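Local coordinates for DUF4136 domain-containing protein (Bacteroides thetaiotaomicron, PDB 4F54), which is of unknown function but belongs to the DUF4136 family of the TolB_N clan and has a lipoprotein signature in its full-length form, consistent with attachment to a bacterial membrane, at residues A[17-22]-A[163-168]; A[62-67]-A[183-188]; A[89-94]-A[136-141]. All blocks are in the same frame, centred on the assembly; numbering follows the deposited sequence. Where two conformers were deposited one is given.

Interaction 1: A[17-22]-A[163-168]; sequences YLVYTN and SYLTGF
L18 and Y20 face T166 and Y164 as the hydrogen-bonded pairs of two antiparallel strands, 18-22 and 163-166, whose axes come within 4.6 Å and run at 171° to each other. Each pair is joined by two backbone bonds, such as T166 N to L18 O at 3.0 Å. On the face that bears these four residues, the side chains of Y20 and Y164 lie side by side and point the same way, touching through their CD2 atoms at 4.1 Å. T166 meets both rings: its CG2 comes to the edge of the Y20 ring, 3.8 Å from CE2, and its CB lies over one face of the Y164 ring, offset toward the rim. The phenol of Y164 reaches on to S134 O. V19 and L165 occupy the other face, with V19 CG1 3.7 Å from L165 CD2, where V19 meets S187 and L165 meets V184 of helix 179-189. Y17 CB rests 3.6 Å from F168 CD1; the Y17 ring, its CG between backbone N and carbonyl carbon (chi1 54°), leads away toward E182 and A183. All polar bonding between the segments is main chain, so the side chains add only van der Waals contact to a register set by the backbones.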
# COMPACT_ATOMS: atom_id res chain seq x y z
N TYR A 17 14.14 -0.52 -10.65
CA TYR A 17 12.76 -0.81 -10.27
C TYR A 17 11.83 0.21 -10.97
O TYR A 17 12.29 1.18 -11.58
CB TYR A 17 12.59 -0.74 -8.76
CG TYR A 17 13.08 0.57 -8.18
CD1 TYR A 17 12.28 1.72 -8.23
CD2 TYR A 17 14.37 0.69 -7.67
CE1 TYR A 17 12.75 2.93 -7.74
CE2 TYR A 17 14.84 1.87 -7.18
CZ TYR A 17 14.05 3.00 -7.21
OH TYR A 17 14.56 4.20 -6.71
N LEU A 18 10.53 -0.04 -10.89
CA LEU A 18 9.47 0.77 -11.49
C LEU A 18 8.50 1.14 -10.39
O LEU A 18 8.19 0.32 -9.58
CB LEU A 18 8.70 -0.02 -12.56
CG LEU A 18 9.55 -0.50 -13.77
CD1 LEU A 18 8.83 -1.49 -14.67
CD2 LEU A 18 10.07 0.67 -14.60
N VAL A 19 7.99 2.36 -10.41
CA VAL A 19 7.11 2.87 -9.37
C VAL A 19 5.92 3.56 -10.05
O VAL A 19 6.10 4.51 -10.81
CB VAL A 19 7.83 3.89 -8.45
CG1 VAL A 19 6.83 4.49 -7.42
CG2 VAL A 19 8.98 3.23 -7.73
N TYR A 20 4.72 3.10 -9.72
CA TYR A 20 3.47 3.65 -10.24
C TYR A 20 2.65 4.14 -9.04
O TYR A 20 2.61 3.51 -7.99
CB TYR A 20 2.68 2.60 -11.05
CG TYR A 20 3.46 1.97 -12.17
CD1 TYR A 20 3.65 2.66 -13.37
CD2 TYR A 20 4.06 0.70 -12.01
CE1 TYR A 20 4.40 2.10 -14.40
CE2 TYR A 20 4.83 0.14 -13.02
CZ TYR A 20 4.99 0.84 -14.22
OH TYR A 20 5.72 0.31 -15.24
N THR A 21 2.08 5.32 -9.18
CA THR A 21 1.26 5.93 -8.22
C THR A 21 0.00 6.50 -8.88
O THR A 21 -0.02 6.92 -10.02
CB THR A 21 1.97 7.09 -7.45
OG1 THR A 21 2.60 7.96 -8.41
CG2 THR A 21 3.11 6.60 -6.59
N ASN A 22 -1.09 6.38 -8.15
CA ASN A 22 -2.41 6.83 -8.58
C ASN A 22 -3.11 7.40 -7.37
O ASN A 22 -2.89 6.94 -6.24
CB ASN A 22 -3.22 5.70 -9.24
CG ASN A 22 -2.64 5.30 -10.58
OD1 ASN A 22 -1.81 4.43 -10.64
ND2 ASN A 22 -2.98 6.05 -11.65
N SER A 163 0.09 2.84 -4.58
CA SER A 163 1.35 2.66 -5.28
C SER A 163 1.58 1.19 -5.59
O SER A 163 1.08 0.27 -4.88
CB SER A 163 2.55 3.27 -4.51
OG SER A 163 2.78 2.53 -3.32
N TYR A 164 2.32 0.99 -6.68
CA TYR A 164 2.76 -0.30 -7.13
C TYR A 164 4.25 -0.21 -7.39
O TYR A 164 4.70 0.55 -8.27
CB TYR A 164 2.00 -0.76 -8.34
CG TYR A 164 2.25 -2.17 -8.81
CD1 TYR A 164 2.23 -3.23 -7.90
CD2 TYR A 164 2.31 -2.47 -10.16
CE1 TYR A 164 2.40 -4.54 -8.36
CE2 TYR A 164 2.47 -3.77 -10.63
CZ TYR A 164 2.51 -4.81 -9.70
OH TYR A 164 2.64 -6.13 -10.15
N LEU A 165 5.02 -0.96 -6.60
CA LEU A 165 6.49 -1.01 -6.75
C LEU A 165 6.82 -2.37 -7.39
O LEU A 165 6.49 -3.40 -6.80
CB LEU A 165 7.12 -0.93 -5.36
CG LEU A 165 6.60 0.18 -4.46
CD1 LEU A 165 7.44 0.28 -3.16
CD2 LEU A 165 6.60 1.53 -5.18
N THR A 166 7.48 -2.37 -8.53
CA THR A 166 7.62 -3.62 -9.31
C THR A 166 8.86 -3.58 -10.17
O THR A 166 9.62 -2.63 -10.09
CB THR A 166 6.33 -3.91 -10.12
OG1 THR A 166 6.38 -5.25 -10.64
CG2 THR A 166 6.13 -2.91 -11.26
N GLY A 167 9.10 -4.62 -10.98
CA GLY A 167 10.24 -4.57 -11.88
C GLY A 167 11.62 -4.53 -11.23
O GLY A 167 12.58 -4.07 -11.81
N PHE A 168 11.71 -5.08 -10.03
CA PHE A 168 12.96 -5.07 -9.28
C PHE A 168 14.02 -5.98 -9.88
O PHE A 168 13.77 -7.15 -10.19
CB PHE A 168 12.72 -5.50 -7.84
CG PHE A 168 12.02 -4.47 -6.99
CD1 PHE A 168 12.74 -3.44 -6.40
CD2 PHE A 168 10.67 -4.58 -6.71
CE1 PHE A 168 12.12 -2.50 -5.61
CE2 PHE A 168 10.04 -3.62 -5.90
CZ PHE A 168 10.79 -2.60 -5.35

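Interaction 2: A[62-67]-A[183-188]; sequences LAAYTE and AVNQSF
V184 presses its CG1 methyl onto the ring of Y65 in a CH-pi contact, 3.7 Å from the ring centroid and 9° off the normal. The two side chains cross at about a right angle. V184 holds CG1 anti to the backbone N (chi1 171°), while its other methyl, CG2, reaches the phenol end of the same ring, 3.7 Å from Y65 OH. F188 also crosses Y65 at about a right angle: Y65 CD1 comes to the edge of the F188 ring, near its plane, 3.7 Å from F188 CE1. The small side chain of A64 completes the patch, its CB 3.9 Å from V184 CG1. The polar end of Y65 is served by T142 OG1 and by a water, which donates to S187 OG at 2.8 Å. S187 OG in turn gives its proton to V184 O, 2.7 Å away, in the carbonyl plane and on a lone pair, which turns the serine back onto its own helix. Segments 62-67 and 183-188 run nearly parallel, with axes approaching to 9.6 Å and crossing at -25°. Y65 also touches S163, and V184 touches L165, so both helices rest on the same face of the sheet and form the helical layer of an alpha/beta arrangement.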
# COMPACT_ATOMS: atom_id res chain seq x y z
N LEU A 62 8.50 -0.53 6.45
CA LEU A 62 7.51 0.21 7.26
C LEU A 62 8.07 1.51 7.82
O LEU A 62 7.41 2.56 7.78
CB LEU A 62 6.96 -0.71 8.36
CG LEU A 62 6.22 -1.95 7.87
CD1 LEU A 62 5.91 -2.91 9.02
CD2 LEU A 62 4.93 -1.46 7.15
N ALA A 63 9.34 1.49 8.27
CA ALA A 63 9.97 2.73 8.75
C ALA A 63 10.06 3.78 7.64
O ALA A 63 9.90 5.00 7.92
CB ALA A 63 11.37 2.44 9.37
N ALA A 64 10.27 3.34 6.39
CA ALA A 64 10.35 4.29 5.24
C ALA A 64 9.00 4.99 5.02
O ALA A 64 8.95 6.19 4.78
CB ALA A 64 10.87 3.63 3.95
N TYR A 65 7.89 4.24 5.15
CA TYR A 65 6.52 4.86 5.09
C TYR A 65 6.38 5.88 6.21
O TYR A 65 5.92 7.00 5.97
CB TYR A 65 5.42 3.78 5.17
CG TYR A 65 5.27 3.11 3.79
CD1 TYR A 65 4.71 3.81 2.72
CD2 TYR A 65 5.73 1.82 3.55
CE1 TYR A 65 4.62 3.25 1.43
CE2 TYR A 65 5.61 1.26 2.29
CZ TYR A 65 5.05 1.97 1.23
OH TYR A 65 4.95 1.41 -0.04
N THR A 66 6.72 5.47 7.43
CA THR A 66 6.63 6.38 8.57
C THR A 66 7.39 7.67 8.40
O THR A 66 6.84 8.76 8.59
CB THR A 66 7.04 5.63 9.86
OG1 THR A 66 6.07 4.61 10.10
CG2 THR A 66 7.13 6.62 11.06
N GLU A 67 8.66 7.55 8.01
CA GLU A 67 9.51 8.72 7.77
C GLU A 67 8.95 9.62 6.66
O GLU A 67 8.88 10.82 6.77
CB GLU A 67 10.93 8.26 7.47
CG GLU A 67 11.57 7.65 8.71
CD GLU A 67 12.78 6.78 8.42
OE1 GLU A 67 13.41 6.96 7.35
OE2 GLU A 67 13.05 5.88 9.25
N ALA A 183 12.50 2.57 -3.66
CA ALA A 183 11.19 2.58 -4.35
C ALA A 183 10.10 3.28 -3.51
O ALA A 183 9.36 4.12 -4.02
CB ALA A 183 10.75 1.20 -4.81
N VAL A 184 10.03 2.98 -2.20
CA VAL A 184 9.11 3.68 -1.31
C VAL A 184 9.38 5.18 -1.38
O VAL A 184 8.46 5.96 -1.58
CB VAL A 184 9.10 3.09 0.13
CG1 VAL A 184 8.30 3.97 1.09
CG2 VAL A 184 8.59 1.65 0.12
N ASN A 185 10.65 5.60 -1.22
CA ASN A 185 11.00 7.01 -1.27
C ASN A 185 10.57 7.63 -2.59
O ASN A 185 10.01 8.73 -2.62
CB ASN A 185 12.50 7.20 -1.07
CG ASN A 185 12.94 6.90 0.35
OD1 ASN A 185 12.12 6.84 1.27
ND2 ASN A 185 14.25 6.68 0.54
N GLN A 186 10.76 6.88 -3.68
CA GLN A 186 10.37 7.39 -4.99
C GLN A 186 8.88 7.60 -5.16
O GLN A 186 8.44 8.57 -5.77
CB GLN A 186 10.90 6.48 -6.11
CG GLN A 186 10.46 6.87 -7.52
CD GLN A 186 10.90 8.27 -7.94
OE1 GLN A 186 12.04 8.69 -7.66
NE2 GLN A 186 10.03 8.99 -8.65
N SER A 187 8.10 6.71 -4.57
CA SER A 187 6.63 6.80 -4.65
C SER A 187 6.14 8.09 -4.00
O SER A 187 5.21 8.74 -4.51
CB SER A 187 5.93 5.58 -4.02
OG SER A 187 5.95 5.56 -2.58
N PHE A 188 6.82 8.54 -2.95
CA PHE A 188 6.48 9.85 -2.37
C PHE A 188 7.01 11.02 -3.18
O PHE A 188 6.32 12.02 -3.35
CB PHE A 188 6.93 9.95 -0.90
CG PHE A 188 6.04 9.19 0.03
CD1 PHE A 188 6.28 7.84 0.31
CD2 PHE A 188 4.96 9.80 0.57
CE1 PHE A 188 5.45 7.12 1.18
CE2 PHE A 188 4.13 9.11 1.41
CZ PHE A 188 4.37 7.75 1.71
O HOH W 1 4.95 3.01 -1.91

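Interaction 3: A[89-94]-A[136-141]; sequences VSYIAS and STNSFI
Y91 OH donates to N138 OD1 over 2.6 Å, a short bond in which the amide oxygen lies at the edge of the phenol ring and the amide plane stands 87° from it. At the other end of the same ring, Y91 CD1 sits over one face of F140, offset toward the rim and 3.6 Å from CZ. An alanine in place of Y91 would probably leave N138 OD1 without its phenol donor and that face of F140 without its CD1 cover. The backbones hold these groups in place: S90 and I141 exchange two hydrogen bonds as an antiparallel pair, and I92 N points almost straight at S139 O, 2.9 Å away at 178°. N138 N returns only a weak bond to I92 O. I92 CG2 lies 3.4 Å from S136 O, on the sheet face away from Y91. Further out, S139 OG donates to T137 O at 3.0 Å, from above the carbonyl plane, and also bonds to T166 OG1. Strand 85-92 pairs on its other side with L42 and I44, and strand 139-146 with strand 159-166, whose Y164 packs on I92; helix 56-70 lies over the face bearing Y91 and F140, with I61 on F140 and Y65 on V89.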
# COMPACT_ATOMS: atom_id res chain seq x y z
N VAL A 89 0.20 -2.22 3.48
CA VAL A 89 1.30 -2.60 2.57
C VAL A 89 1.22 -4.12 2.39
O VAL A 89 1.06 -4.87 3.36
CB VAL A 89 2.70 -2.23 3.11
CG1 VAL A 89 3.81 -2.59 2.10
CG2 VAL A 89 2.82 -0.72 3.48
N SER A 90 1.34 -4.57 1.15
CA SER A 90 1.38 -6.00 0.81
C SER A 90 2.53 -6.33 -0.16
O SER A 90 2.84 -5.55 -1.06
CB SER A 90 0.09 -6.47 0.16
OG SER A 90 -1.04 -6.14 0.98
N TYR A 91 3.18 -7.45 0.11
CA TYR A 91 4.18 -8.05 -0.76
C TYR A 91 3.58 -9.23 -1.55
O TYR A 91 3.06 -10.14 -0.93
CB TYR A 91 5.33 -8.53 0.07
CG TYR A 91 6.44 -9.18 -0.70
CD1 TYR A 91 7.22 -8.44 -1.60
CD2 TYR A 91 6.77 -10.53 -0.52
CE1 TYR A 91 8.29 -9.03 -2.29
CE2 TYR A 91 7.82 -11.12 -1.23
CZ TYR A 91 8.57 -10.37 -2.15
OH TYR A 91 9.63 -10.97 -2.85
N ILE A 92 3.70 -9.19 -2.87
CA ILE A 92 3.18 -10.22 -3.73
C ILE A 92 4.27 -11.26 -3.96
O ILE A 92 5.25 -10.99 -4.66
CB ILE A 92 2.66 -9.63 -5.09
CG1 ILE A 92 1.72 -8.41 -4.84
CG2 ILE A 92 2.08 -10.77 -5.96
CD1 ILE A 92 1.36 -7.67 -6.13
N ALA A 93 4.07 -12.44 -3.36
CA ALA A 93 4.98 -13.61 -3.49
C ALA A 93 4.44 -14.64 -4.47
O ALA A 93 5.18 -15.51 -4.95
CB ALA A 93 5.22 -14.26 -2.13
N SER A 94 3.14 -14.57 -4.75
CA SER A 94 2.45 -15.48 -5.69
C SER A 94 1.30 -14.74 -6.37
O SER A 94 0.56 -13.98 -5.72
CB SER A 94 1.79 -16.63 -4.94
OG SER A 94 1.16 -17.57 -5.87
N SER A 136 2.56 -9.02 -10.82
CA SER A 136 3.84 -9.70 -10.82
C SER A 136 4.27 -10.00 -9.37
O SER A 136 3.86 -9.29 -8.44
CB SER A 136 4.85 -8.78 -11.55
OG SER A 136 6.15 -9.27 -11.40
N THR A 137 5.04 -11.06 -9.15
CA THR A 137 5.60 -11.32 -7.85
C THR A 137 6.84 -10.43 -7.62
O THR A 137 7.27 -9.67 -8.51
CB THR A 137 5.97 -12.80 -7.69
OG1 THR A 137 7.01 -13.11 -8.63
CG2 THR A 137 4.73 -13.74 -7.93
N ASN A 138 7.38 -10.53 -6.40
CA ASN A 138 8.45 -9.66 -5.92
C ASN A 138 8.09 -8.18 -6.12
O ASN A 138 8.89 -7.41 -6.66
CB ASN A 138 9.77 -10.02 -6.58
CG ASN A 138 10.96 -9.50 -5.79
OD1 ASN A 138 10.93 -9.44 -4.57
ND2 ASN A 138 12.03 -9.07 -6.50
N SER A 139 6.86 -7.84 -5.80
CA SER A 139 6.30 -6.51 -6.03
C SER A 139 5.46 -6.12 -4.81
O SER A 139 5.09 -6.96 -4.02
CB SER A 139 5.42 -6.57 -7.27
OG SER A 139 6.18 -6.88 -8.44
N PHE A 140 5.23 -4.82 -4.64
CA PHE A 140 4.46 -4.29 -3.50
C PHE A 140 3.25 -3.50 -3.96
O PHE A 140 3.36 -2.69 -4.84
CB PHE A 140 5.28 -3.40 -2.59
CG PHE A 140 6.49 -4.07 -1.93
CD1 PHE A 140 7.71 -4.19 -2.60
CD2 PHE A 140 6.41 -4.51 -0.61
CE1 PHE A 140 8.81 -4.78 -1.96
CE2 PHE A 140 7.50 -5.11 0.02
CZ PHE A 140 8.70 -5.26 -0.66
N ILE A 141 2.11 -3.73 -3.29
CA ILE A 141 0.88 -2.89 -3.45
C ILE A 141 0.64 -2.23 -2.10
O ILE A 141 0.53 -2.92 -1.10
CB ILE A 141 -0.40 -3.69 -3.81
CG1 ILE A 141 -0.42 -4.13 -5.27
CG2 ILE A 141 -1.70 -2.87 -3.59
CD1 ILE A 141 -0.63 -2.98 -6.26
O HOH W 2 -1.76 -3.56 0.43

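Interactions 1 and 3 belong to one sheet, in which strands 159-166 and 139-146 are neighbours, so the four strand segments run side by side and F140 N bonds to L165 O between the two contacts. Both are partly buried and rest on main-chain hydrogen bonds, but interaction 3 adds a side-chain bond, from Y91 to N138, whereas interaction 1 adds none. Interaction 2 is the buried one: two helices meeting through apolar side chains and one water. It lies on the face of the sheet bearing V19 and L165, touching interaction 1 where V19 CG1 meets S187, and interaction 3 where Y65 CE2 meets V89 CG2.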